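Local coordinates for inactive glucansucrase (Lactobacillus reuteri, PDB 5JBD), which belongs to glycoside hydrolase family 70 as an inactive member of the glucansucrases, built on a TIM-type barrel and carrying a calcium ion, at residues Val463-Gly466 and Asp467-Glu471; Pro663-Val666 and Glu667-Ala670; Leu715-Thr718 and Ala719-Thr722; Tyr724-Gly727 and Glu728-Ala731. All coordinates share one frame; numbering follows the deposited sequence.

Contact 1: residues Val463-Gly466 and Asp467-Glu471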
ATOM      1  N   VAL A 463      11.485   8.652  10.896  1.00 21.54           N
ATOM      2  CA  VAL A 463      10.713   8.547  12.140  1.00 22.01           C
ATOM      3  C   VAL A 463       9.229   8.286  11.795  1.00 22.68           C
ATOM      4  O   VAL A 463       8.740   8.760  10.753  1.00 22.51           O
ATOM      5  CB  VAL A 463      10.866   9.835  12.977  1.00 23.38           C
ATOM      6  CG1 VAL A 463      10.012   9.773  14.240  1.00 24.37           C
ATOM      7  CG2 VAL A 463      12.328  10.088  13.323  1.00 24.39           C
ATOM      8  N   TYR A 464       8.532   7.522  12.640  1.00 22.07           N
ATOM      9  CA  TYR A 464       7.116   7.142  12.413  1.00 22.97           C
ATOM     10  C   TYR A 464       6.162   7.955  13.285  1.00 23.31           C
ATOM     11  O   TYR A 464       6.338   8.008  14.512  1.00 21.90           O
ATOM     12  CB  TYR A 464       6.912   5.668  12.726  1.00 22.49           C
ATOM     13  CG  TYR A 464       5.498   5.124  12.517  1.00 23.18           C
ATOM     14  CD1 TYR A 464       4.818   5.311  11.315  1.00 23.97           C
ATOM     15  CD2 TYR A 464       4.856   4.396  13.523  1.00 24.64           C
ATOM     16  CE1 TYR A 464       3.541   4.792  11.124  1.00 24.52           C
ATOM     17  CE2 TYR A 464       3.587   3.864  13.343  1.00 25.03           C
ATOM     18  CZ  TYR A 464       2.924   4.074  12.146  1.00 25.56           C
ATOM     19  OH  TYR A 464       1.666   3.538  11.969  1.00 24.88           O
ATOM     20  N   TYR A 465       5.145   8.552  12.651  1.00 21.60           N
ATOM     21  CA  TYR A 465       4.076   9.281  13.348  1.00 22.78           C
ATOM     22  C   TYR A 465       3.558   8.563  14.597  1.00 23.19           C
ATOM     23  O   TYR A 465       3.429   9.184  15.663  1.00 24.31           O
ATOM     24  CB  TYR A 465       2.889   9.544  12.407  1.00 22.68           C
ATOM     25  CG  TYR A 465       1.610   9.980  13.117  1.00 22.36           C
ATOM     26  CD1 TYR A 465       1.550  11.200  13.795  1.00 22.76           C
ATOM     27  CD2 TYR A 465       0.458   9.174  13.108  1.00 23.56           C
ATOM     28  CE1 TYR A 465       0.396  11.611  14.453  1.00 23.60           C
ATOM     29  CE2 TYR A 465      -0.707   9.582  13.756  1.00 23.00           C
ATOM     30  CZ  TYR A 465      -0.733  10.799  14.424  1.00 24.05           C
ATOM     31  OH  TYR A 465      -1.870  11.233  15.068  1.00 25.53           O
ATOM     32  N   GLY A 466       3.260   7.272  14.458  1.00 23.30           N
ATOM     33  CA  GLY A 466       2.726   6.471  15.571  1.00 25.08           C
ATOM     34  C   GLY A 466       3.667   6.146  16.738  1.00 25.19           C
ATOM     35  O   GLY A 466       3.231   5.551  17.734  1.00 25.91           O
ATOM     36  N   ASP A 467       4.956   6.476  16.607  1.00 24.50           N
ATOM     37  CA  ASP A 467       5.904   6.369  17.709  1.00 23.97           C
ATOM     38  C   ASP A 467       5.991   7.672  18.502  1.00 24.67           C
ATOM     39  O   ASP A 467       6.440   7.660  19.653  1.00 23.76           O
ATOM     40  CB  ASP A 467       7.294   5.943  17.200  1.00 24.33           C
ATOM     41  CG  ASP A 467       7.321   4.499  16.693  1.00 23.56           C
ATOM     42  OD1 ASP A 467       6.518   3.680  17.187  1.00 22.93           O
ATOM     43  OD2 ASP A 467       8.153   4.182  15.803  1.00 24.21           O
ATOM     44  N   LEU A 468       5.522   8.783  17.917  1.00 24.89           N
ATOM     45  CA  LEU A 468       5.398  10.063  18.642  1.00 25.57           C
ATOM     46  C   LEU A 468       3.996  10.313  19.204  1.00 25.85           C
ATOM     47  O   LEU A 468       3.869  10.980  20.223  1.00 26.49           O
ATOM     48  CB  LEU A 468       5.793  11.240  17.747  1.00 26.47           C
ATOM     49  CG  LEU A 468       7.230  11.274  17.199  1.00 26.30           C
ATOM     50  CD1 LEU A 468       7.485  12.585  16.466  1.00 26.72           C
ATOM     51  CD2 LEU A 468       8.250  11.093  18.305  1.00 26.92           C
ATOM     52  N   TYR A 469       2.957   9.782  18.558  1.00 25.93           N
ATOM     53  CA  TYR A 469       1.568  10.045  18.946  1.00 26.90           C
ATOM     54  C   TYR A 469       0.770   8.748  18.978  1.00 27.33           C
ATOM     55  O   TYR A 469       1.073   7.809  18.222  1.00 24.80           O
ATOM     56  CB  TYR A 469       0.923  11.046  17.964  1.00 26.33           C
ATOM     57  CG  TYR A 469       1.631  12.387  17.980  1.00 26.83           C
ATOM     58  CD1 TYR A 469       1.298  13.366  18.933  1.00 28.12           C
ATOM     59  CD2 TYR A 469       2.671  12.662  17.080  1.00 25.24           C
ATOM     60  CE1 TYR A 469       1.976  14.585  18.979  1.00 29.22           C
ATOM     61  CE2 TYR A 469       3.347  13.876  17.114  1.00 26.26           C
ATOM     62  CZ  TYR A 469       3.014  14.832  18.054  1.00 27.64           C
ATOM     63  OH  TYR A 469       3.694  16.032  18.087  1.00 28.39           O
ATOM     64  N   ASN A 470      -0.251   8.706  19.845  1.00 27.46           N
ATOM     65  CA  ASN A 470      -1.211   7.598  19.843  1.00 28.66           C
ATOM     66  C   ASN A 470      -2.025   7.680  18.564  1.00 29.18           C
ATOM     67  O   ASN A 470      -2.843   8.583  18.383  1.00 29.13           O
ATOM     68  CB  ASN A 470      -2.116   7.639  21.076  1.00 31.13           C
ATOM     69  CG  ASN A 470      -1.365   7.353  22.364  1.00 33.14           C
ATOM     70  OD1 ASN A 470      -0.270   6.780  22.357  1.00 33.58           O
ATOM     71  ND2 ASN A 470      -1.967   7.735  23.493  1.00 36.09           N
ATOM     72  N   GLU A 471      -1.772   6.738  17.662  1.00 29.16           N
ATOM     73  CA  GLU A 471      -2.116   6.908  16.250  1.00 29.54           C
ATOM     74  C   GLU A 471      -3.589   6.680  15.907  1.00 29.31           C
ATOM     75  O   GLU A 471      -4.001   7.044  14.808  1.00 29.92           O
ATOM     76  CB  GLU A 471      -1.205   6.040  15.376  1.00 27.78           C
ATOM     77  CG  GLU A 471      -1.432   4.533  15.469  1.00 27.42           C
ATOM     78  CD  GLU A 471      -0.182   3.760  15.029  1.00 27.20           C
ATOM     79  OE1 GLU A 471       0.756   3.645  15.831  1.00 24.08           O
ATOM     80  OE2 GLU A 471      -0.134   3.296  13.876  1.00 25.58           O
TER
HETATM   81  O   HOH W   1      -3.976   9.986  14.575  1.00 26.67           O
HETATM   82  O   HOH W   2       0.491   5.025  18.284  1.00 27.70           O
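Y464 and E471 meet through their polar ends: OH of Y464 donates a 2.6 Å hydrogen bond to OE2 of E471. The acceptor lies near the plane of the ring at its edge, whereas the hydroxyl comes in above the carboxylate plane. With CG of E471 between its backbone N and carbonyl carbon (chi1 70°), the side chain turns back toward G466, and OE1 stands 3.5 Å from G466 CA. The tight part is the turn itself. Y464 O receives D467 N at 2.9 Å, while Y465 O is gripped twice, by L468 N at 3.1 Å and by Y469 N at 3.0 Å. CE1 of Y465 presses on CB of Y469 at 3.6 Å, the two rings meeting rim to rim with planes 24° apart. A water bridges Y465 OH, also bonded to M476 N, to E471 O. The looser side is that of the partly exposed N470, whose CB points away and whose ND2 bonds E478. R395 forms salt bridges with D467 OD1 and E471 OE1, and D467 OD2 is bonded to Y450 OH. The turn leaves barrel strand 460-464 beside parallel strand 652-654, with L468 packed on helix 483-496 and E471 on helix 420-434.

Contact 2: residues Pro663-Val666 and Glu667-Ala670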
ATOM      1  N   PRO A 663     -11.521  12.401  10.656  1.00 31.17           N
ATOM      2  CA  PRO A 663     -11.502  13.581  11.527  1.00 31.74           C
ATOM      3  C   PRO A 663     -12.905  13.975  11.992  1.00 31.76           C
ATOM      4  O   PRO A 663     -13.867  13.895  11.223  1.00 33.15           O
ATOM      5  CB  PRO A 663     -10.908  14.674  10.641  1.00 31.35           C
ATOM      6  CG  PRO A 663     -11.299  14.273   9.267  1.00 31.28           C
ATOM      7  CD  PRO A 663     -11.295  12.767   9.246  1.00 31.18           C
ATOM      8  N   THR A 664     -13.005  14.417  13.234  1.00 32.93           N
ATOM      9  CA  THR A 664     -14.294  14.781  13.841  1.00 33.33           C
ATOM     10  C   THR A 664     -14.699  16.239  13.577  1.00 35.18           C
ATOM     11  O   THR A 664     -15.818  16.635  13.906  1.00 33.56           O
ATOM     12  CB  THR A 664     -14.260  14.518  15.359  1.00 33.90           C
ATOM     13  OG1 THR A 664     -13.045  15.041  15.921  1.00 32.92           O
ATOM     14  CG2 THR A 664     -14.333  13.020  15.627  1.00 34.24           C
ATOM     15  N   SER A 665     -13.792  17.032  13.007  1.00 34.24           N
ATOM     16  CA  SER A 665     -14.072  18.410  12.631  1.00 36.34           C
ATOM     17  C   SER A 665     -13.115  18.834  11.522  1.00 38.17           C
ATOM     18  O   SER A 665     -12.164  18.110  11.198  1.00 34.54           O
ATOM     19  CB  SER A 665     -13.892  19.339  13.827  1.00 36.11           C
ATOM     20  OG  SER A 665     -12.535  19.382  14.236  1.00 35.91           O
ATOM     21  N   VAL A 666     -13.361  20.018  10.967  1.00 38.99           N
ATOM     22  CA  VAL A 666     -12.459  20.608   9.972  1.00 39.04           C
ATOM     23  C   VAL A 666     -11.102  20.935  10.611  1.00 37.58           C
ATOM     24  O   VAL A 666     -10.060  20.664  10.013  1.00 35.06           O
ATOM     25  CB  VAL A 666     -13.081  21.863   9.293  1.00 38.02           C
ATOM     26  CG1 VAL A 666     -12.047  22.638   8.475  1.00 37.15           C
ATOM     27  CG2 VAL A 666     -14.256  21.445   8.417  1.00 38.97           C
ATOM     28  N   GLU A 667     -11.121  21.510  11.814  1.00 36.63           N
ATOM     29  CA  GLU A 667      -9.892  21.812  12.551  1.00 39.10           C
ATOM     30  C   GLU A 667      -9.007  20.566  12.747  1.00 36.48           C
ATOM     31  O   GLU A 667      -7.783  20.671  12.713  1.00 36.97           O
ATOM     32  CB  GLU A 667     -10.234  22.460  13.896  1.00 43.36           C
ATOM     33  CG  GLU A 667      -9.031  22.870  14.752  1.00 48.62           C
ATOM     34  CD  GLU A 667      -9.438  23.605  16.030  1.00 52.90           C
ATOM     35  OE1 GLU A 667     -10.322  24.483  15.962  1.00 56.86           O
ATOM     36  OE2 GLU A 667      -8.879  23.304  17.105  1.00 55.29           O
ATOM     37  N   ASN A 668      -9.634  19.402  12.928  1.00 35.58           N
ATOM     38  CA  ASN A 668      -8.921  18.131  13.159  1.00 34.56           C
ATOM     39  C   ASN A 668      -8.450  17.409  11.882  1.00 32.89           C
ATOM     40  O   ASN A 668      -7.845  16.337  11.982  1.00 29.39           O
ATOM     41  CB  ASN A 668      -9.771  17.173  14.018  1.00 34.31           C
ATOM     42  CG  ASN A 668      -9.798  17.558  15.492  1.00 36.07           C
ATOM     43  OD1 ASN A 668      -9.029  18.396  15.952  1.00 37.20           O
ATOM     44  ND2 ASN A 668     -10.697  16.938  16.239  1.00 38.61           N
ATOM     45  N   HIS A 669      -8.718  17.975  10.701  1.00 31.01           N
ATOM     46  CA  HIS A 669      -8.120  17.475   9.466  1.00 29.80           C
ATOM     47  C   HIS A 669      -6.609  17.460   9.641  1.00 28.48           C
ATOM     48  O   HIS A 669      -6.021  18.460  10.037  1.00 29.87           O
ATOM     49  CB  HIS A 669      -8.455  18.373   8.270  1.00 30.43           C
ATOM     50  CG  HIS A 669      -9.870  18.264   7.788  1.00 31.99           C
ATOM     51  ND1 HIS A 669     -10.303  18.874   6.630  1.00 31.83           N
ATOM     52  CD2 HIS A 669     -10.947  17.621   8.298  1.00 32.02           C
ATOM     53  CE1 HIS A 669     -11.578  18.598   6.436  1.00 32.54           C
ATOM     54  NE2 HIS A 669     -11.993  17.836   7.435  1.00 33.86           N
ATOM     55  N   ALA A 670      -5.983  16.333   9.338  1.00 27.87           N
ATOM     56  CA  ALA A 670      -4.529  16.226   9.471  1.00 28.71           C
ATOM     57  C   ALA A 670      -3.814  17.380   8.753  1.00 27.53           C
ATOM     58  O   ALA A 670      -2.855  17.936   9.290  1.00 27.69           O
ATOM     59  CB  ALA A 670      -4.040  14.875   8.950  1.00 28.24           C
TER
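E667 touches S665 with the root of its side chain alone: CB lies 3.9 Å from S665 OG, and from there the extended chain runs off. N668 follows and is held at two places. Its backbone N gives a 3.2 Å hydrogen bond to S665 OG and a weak one to S665 O, so the serine hydroxyl and carbonyl share a single donor. A chi1 of 66° turns S665 OG to the side on which that N-H lies. Farther out, the N668 amide donates from ND2 to T664 OG1 at 3.0 Å; the hydroxyl sits only 5° out of the amide plane, though the bond is bent at hydrogen (150°).

Residues V666 to H669 form a type I beta turn, which delivers the chain to helix 670-676, with H669 at the N-cap position. The turn is closed by H669 N donating to V666 O at 3.1 Å, a carbonyl that also receives N672 ND2. The imidazole folds back over the preceding residues. V666 CA lies over one face of the ring, 3.9 Å from its centroid, in a CH-pi contact. CD2 approaches S665 O at 3.2 Å and, on an oblique line, CG of P663 at 3.5 Å; the proline also packs on Q474. ND1, the nitrogen next to CG, is hydrogen-bonded to E729 OE1. A670 then opens the helix, its methyl group packed against Y475 and Q660 rather than against the turn.

Contact 3: residues Leu715-Thr718 and Ala719-Thr722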
ATOM      1  N   LEU A 715      -7.363  15.077  -5.129  1.00 27.85           N
ATOM      2  CA  LEU A 715      -6.840  14.954  -3.756  1.00 28.07           C
ATOM      3  C   LEU A 715      -7.789  15.518  -2.682  1.00 29.15           C
ATOM      4  O   LEU A 715      -7.355  15.914  -1.598  1.00 27.77           O
ATOM      5  CB  LEU A 715      -5.424  15.560  -3.628  1.00 29.26           C
ATOM      6  CG  LEU A 715      -4.193  14.868  -4.277  1.00 30.68           C
ATOM      7  CD1 LEU A 715      -4.565  14.066  -5.500  1.00 31.00           C
ATOM      8  CD2 LEU A 715      -2.970  15.744  -4.571  1.00 30.28           C
ATOM      9  N   GLY A 716      -9.089  15.521  -2.987  1.00 29.78           N
ATOM     10  CA  GLY A 716     -10.120  15.939  -2.058  1.00 31.37           C
ATOM     11  C   GLY A 716     -10.609  17.355  -2.332  1.00 32.51           C
ATOM     12  O   GLY A 716      -9.860  18.203  -2.825  1.00 33.63           O
ATOM     13  N   THR A 717     -11.867  17.594  -1.990  1.00 32.42           N
ATOM     14  CA  THR A 717     -12.479  18.919  -2.074  1.00 34.73           C
ATOM     15  C   THR A 717     -13.028  19.312  -0.717  1.00 34.68           C
ATOM     16  O   THR A 717     -13.062  18.505   0.203  1.00 33.25           O
ATOM     17  CB  THR A 717     -13.632  18.918  -3.076  1.00 33.61           C
ATOM     18  OG1 THR A 717     -14.610  17.951  -2.670  1.00 32.38           O
ATOM     19  CG2 THR A 717     -13.120  18.570  -4.477  1.00 33.65           C
ATOM     20  N   THR A 718     -13.441  20.566  -0.597  1.00 35.56           N
ATOM     21  CA  THR A 718     -14.042  21.064   0.642  1.00 35.65           C
ATOM     22  C   THR A 718     -15.267  20.228   1.043  1.00 35.33           C
ATOM     23  O   THR A 718     -15.405  19.850   2.200  1.00 33.55           O
ATOM     24  CB  THR A 718     -14.399  22.554   0.499  1.00 38.26           C
ATOM     25  OG1 THR A 718     -13.220  23.289   0.147  1.00 36.04           O
ATOM     26  CG2 THR A 718     -14.996  23.119   1.804  1.00 40.62           C
ATOM     27  N   ALA A 719     -16.122  19.916   0.073  1.00 37.59           N
ATOM     28  CA  ALA A 719     -17.346  19.130   0.301  1.00 39.29           C
ATOM     29  C   ALA A 719     -17.078  17.640   0.477  1.00 39.24           C
ATOM     30  O   ALA A 719     -17.769  16.984   1.256  1.00 38.10           O
ATOM     31  CB  ALA A 719     -18.340  19.344  -0.839  1.00 40.07           C
ATOM     32  N   ASN A 720     -16.084  17.111  -0.236  1.00 35.91           N
ATOM     33  CA  ASN A 720     -15.719  15.703  -0.147  1.00 36.16           C
ATOM     34  C   ASN A 720     -14.211  15.570   0.149  1.00 34.42           C
ATOM     35  O   ASN A 720     -13.440  15.208  -0.727  1.00 32.37           O
ATOM     36  CB  ASN A 720     -16.096  14.965  -1.437  1.00 38.54           C
ATOM     37  CG  ASN A 720     -17.597  14.914  -1.660  1.00 45.21           C
ATOM     38  OD1 ASN A 720     -18.252  13.939  -1.292  1.00 49.13           O
ATOM     39  ND2 ASN A 720     -18.155  15.969  -2.251  1.00 46.15           N
ATOM     40  N   PRO A 721     -13.789  15.894   1.386  1.00 33.57           N
ATOM     41  CA  PRO A 721     -12.368  15.700   1.720  1.00 32.18           C
ATOM     42  C   PRO A 721     -11.963  14.219   1.742  1.00 32.05           C
ATOM     43  O   PRO A 721     -12.820  13.334   1.822  1.00 30.66           O
ATOM     44  CB  PRO A 721     -12.240  16.326   3.116  1.00 32.31           C
ATOM     45  CG  PRO A 721     -13.611  16.244   3.698  1.00 34.91           C
ATOM     46  CD  PRO A 721     -14.566  16.380   2.542  1.00 34.86           C
ATOM     47  N   THR A 722     -10.657  13.952   1.645  1.00 30.57           N
ATOM     48  CA  THR A 722     -10.139  12.610   1.892  1.00 30.04           C
ATOM     49  C   THR A 722     -10.094  12.477   3.415  1.00 30.46           C
ATOM     50  O   THR A 722     -10.553  13.381   4.121  1.00 31.43           O
ATOM     51  CB  THR A 722      -8.734  12.430   1.278  1.00 28.61           C
ATOM     52  OG1 THR A 722      -7.805  13.278   1.965  1.00 27.13           O
ATOM     53  CG2 THR A 722      -8.767  12.774  -0.224  1.00 27.98           C
TER
HETATM   54  O   HOH W   3      -6.017  14.338   0.234  1.00 23.05           O
HETATM   55  O   HOH W   4     -16.651  17.263  -4.091  1.00 46.74           O
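T717 lies alongside N720, the two side chains pointing the same way, with OG1 of the threonine 3.6 Å from CB of the asparagine. The rotation about the CA-CB bond of T717 (chi1 59°) aims OG1 at the returning arm, and there it accepts N720 N at 3.0 Å. A water extends the pairing outward: it is hydrogen-bonded to T717 OG1 and accepts from N720 ND2, tying the ends of both side chains together on the exposed side of the turn. In return, T717 N donates to N720 O at 3.1 Å. That bond is nearly straight at hydrogen, 172°, although the donor stands well above the carbonyl plane.

These reciprocal bonds close a tight reversal at T718 and A719, after which the chain runs back at 146° to its incoming direction. P721 packs its ring against the turn, CD 3.5 Å from T717 O; as an imino acid it has no hydrogen to offer that carbonyl. Nearer the base the two arms close again, T722 CG2 resting 3.7 Å from L715 O. A second water donates to the same L715 oxygen and accepts from T722 OG1, bridging the arms within the buried part of the loop. G716 has a positive phi, and at its backbone angles a CB would be jammed against the carbonyl O of L715, which calls for glycine. The loop lies between strand 696-697 and helix 727-739: L715 packs on L730 of that helix, G716 pairs by backbone with G727 at its first turn, and P721 rests on H669, just ahead of helix 670-676.

Contact 4: residues Tyr724-Gly727 and Glu728-Ala731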
ATOM      1  N   TYR A 724      -7.610  13.004   5.112  1.00 28.04           N
ATOM      2  CA  TYR A 724      -6.618  13.990   5.567  1.00 27.56           C
ATOM      3  C   TYR A 724      -7.097  15.431   5.424  1.00 27.72           C
ATOM      4  O   TYR A 724      -6.626  16.324   6.145  1.00 28.52           O
ATOM      5  CB  TYR A 724      -5.281  13.767   4.819  1.00 26.08           C
ATOM      6  CG  TYR A 724      -4.865  12.306   4.840  1.00 24.78           C
ATOM      7  CD1 TYR A 724      -4.427  11.709   6.017  1.00 23.99           C
ATOM      8  CD2 TYR A 724      -4.987  11.508   3.704  1.00 24.34           C
ATOM      9  CE1 TYR A 724      -4.080  10.360   6.065  1.00 23.37           C
ATOM     10  CE2 TYR A 724      -4.632  10.163   3.727  1.00 24.71           C
ATOM     11  CZ  TYR A 724      -4.171   9.591   4.919  1.00 24.05           C
ATOM     12  OH  TYR A 724      -3.850   8.256   4.950  1.00 23.30           O
ATOM     13  N   GLY A 725      -8.023  15.656   4.488  1.00 27.80           N
ATOM     14  CA  GLY A 725      -8.557  16.991   4.191  1.00 27.67           C
ATOM     15  C   GLY A 725      -8.792  17.196   2.699  1.00 27.17           C
ATOM     16  O   GLY A 725      -8.913  16.230   1.941  1.00 26.18           O
ATOM     17  N   SER A 726      -8.928  18.468   2.317  1.00 27.51           N
ATOM     18  CA  SER A 726      -9.136  18.892   0.926  1.00 28.02           C
ATOM     19  C   SER A 726      -7.800  19.188   0.235  1.00 27.86           C
ATOM     20  O   SER A 726      -6.758  19.359   0.886  1.00 27.91           O
ATOM     21  CB  SER A 726     -10.002  20.150   0.884  1.00 27.63           C
ATOM     22  OG  SER A 726      -9.354  21.241   1.527  1.00 26.91           O
ATOM     23  N   GLY A 727      -7.868  19.289  -1.090  1.00 28.53           N
ATOM     24  CA  GLY A 727      -6.726  19.663  -1.904  1.00 28.11           C
ATOM     25  C   GLY A 727      -6.230  21.063  -1.589  1.00 29.73           C
ATOM     26  O   GLY A 727      -5.014  21.308  -1.585  1.00 27.15           O
ATOM     27  N   GLU A 728      -7.167  21.982  -1.328  1.00 29.08           N
ATOM     28  CA  GLU A 728      -6.815  23.359  -0.961  1.00 31.20           C
ATOM     29  C   GLU A 728      -6.038  23.374   0.352  1.00 29.01           C
ATOM     30  O   GLU A 728      -5.045  24.084   0.497  1.00 28.23           O
ATOM     31  CB  GLU A 728      -8.059  24.251  -0.791  1.00 34.00           C
ATOM     32  CG  GLU A 728      -7.797  25.697  -1.074  1.00 38.83           C
ATOM     33  CD  GLU A 728      -9.043  26.560  -0.949  1.00 46.13           C
ATOM     34  OE1 GLU A 728     -10.062  26.293  -1.629  1.00 49.02           O
ATOM     35  OE2 GLU A 728      -8.994  27.512  -0.164  1.00 48.29           O
ATOM     36  N   GLU A 729      -6.521  22.600   1.314  1.00 28.87           N
ATOM     37  CA  GLU A 729      -5.830  22.459   2.603  1.00 27.62           C
ATOM     38  C   GLU A 729      -4.420  21.860   2.420  1.00 27.81           C
ATOM     39  O   GLU A 729      -3.448  22.392   2.951  1.00 26.46           O
ATOM     40  CB  GLU A 729      -6.674  21.623   3.562  1.00 28.56           C
ATOM     41  CG  GLU A 729      -7.851  22.384   4.167  1.00 29.20           C
ATOM     42  CD  GLU A 729      -8.842  21.501   4.898  1.00 29.74           C
ATOM     43  OE1 GLU A 729      -8.793  20.252   4.734  1.00 27.25           O
ATOM     44  OE2 GLU A 729      -9.697  22.058   5.635  1.00 28.86           O
ATOM     45  N   LEU A 730      -4.325  20.789   1.629  1.00 28.28           N
ATOM     46  CA  LEU A 730      -3.036  20.169   1.298  1.00 27.56           C
ATOM     47  C   LEU A 730      -2.027  21.194   0.757  1.00 27.69           C
ATOM     48  O   LEU A 730      -0.887  21.274   1.235  1.00 26.38           O
ATOM     49  CB  LEU A 730      -3.213  19.031   0.286  1.00 27.47           C
ATOM     50  CG  LEU A 730      -1.933  18.370  -0.265  1.00 27.54           C
ATOM     51  CD1 LEU A 730      -1.044  17.851   0.853  1.00 27.30           C
ATOM     52  CD2 LEU A 730      -2.280  17.235  -1.206  1.00 26.45           C
ATOM     53  N   ALA A 731      -2.447  21.989  -0.223  1.00 26.81           N
ATOM     54  CA  ALA A 731      -1.549  22.994  -0.804  1.00 27.17           C
ATOM     55  C   ALA A 731      -1.078  24.038   0.212  1.00 27.96           C
ATOM     56  O   ALA A 731       0.097  24.425   0.206  1.00 27.48           O
ATOM     57  CB  ALA A 731      -2.201  23.677  -1.996  1.00 27.29           C
TER
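S726 and E729 form a capping box at the start of helix 727-739, the helix that links the parallel barrel strands 688-691 and 743-748. Two reciprocal side-chain bonds define it. S726 OG accepts E729 N at 3.1 Å, a chi1 of 63° swinging the hydroxyl toward the first turn of the helix. In the other direction S726 N donates to E729 OE1 at 3.0 Å, nearly straight at 167° and entering from above the carboxylate plane. An N-H of the helix start and the N-H of the residue before the helix are both satisfied in this way.

Backbone bonds continue the cap into regular helix. S726 O receives L730 N at 2.9 Å, and one residue on, G727 O receives A731 N at 3.0 Å.

The carboxylate has further hydrogen-bond partners. Besides H669 on OE1, N672 ND2 bonds OE2, so the group is gripped at both oxygens and its rotation is probably fixed. Lying at the N terminus of the helix, the anion is also likely to be favoured by the helix dipole.

In the packing around the cap, CG of E729 lies 3.2 Å from S726 OG, and the E729 side chain also touches Y671. L730, whose side chain meets Y671 too, brings CB to 3.5 Å from G727 O. The carboxylate also passes beside the glycine preceding the cap, with E729 OE1 3.3 Å from G725 CA.

Overall arrangement
From the N terminus the four contacts come in series, none nested in or crossing another, each made within one continuous stretch of chain. Contact 1 turns the chain at the end of barrel strand 460-464. Contact 2 closes the turn between strand 652-654 and helix 670-676; its nearest atoms are about 7 Å from contact 1, without touching. Contact 3 reverses the loop after strand 696-697, and contact 4 then starts helix 727-739. The last three form one cluster: H669 of contact 2 packs on P721 of contact 3 and meets E729 of contact 4, while contacts 3 and 4 lie about 7 Å apart between centres, tying this loop to the starts of two barrel helices.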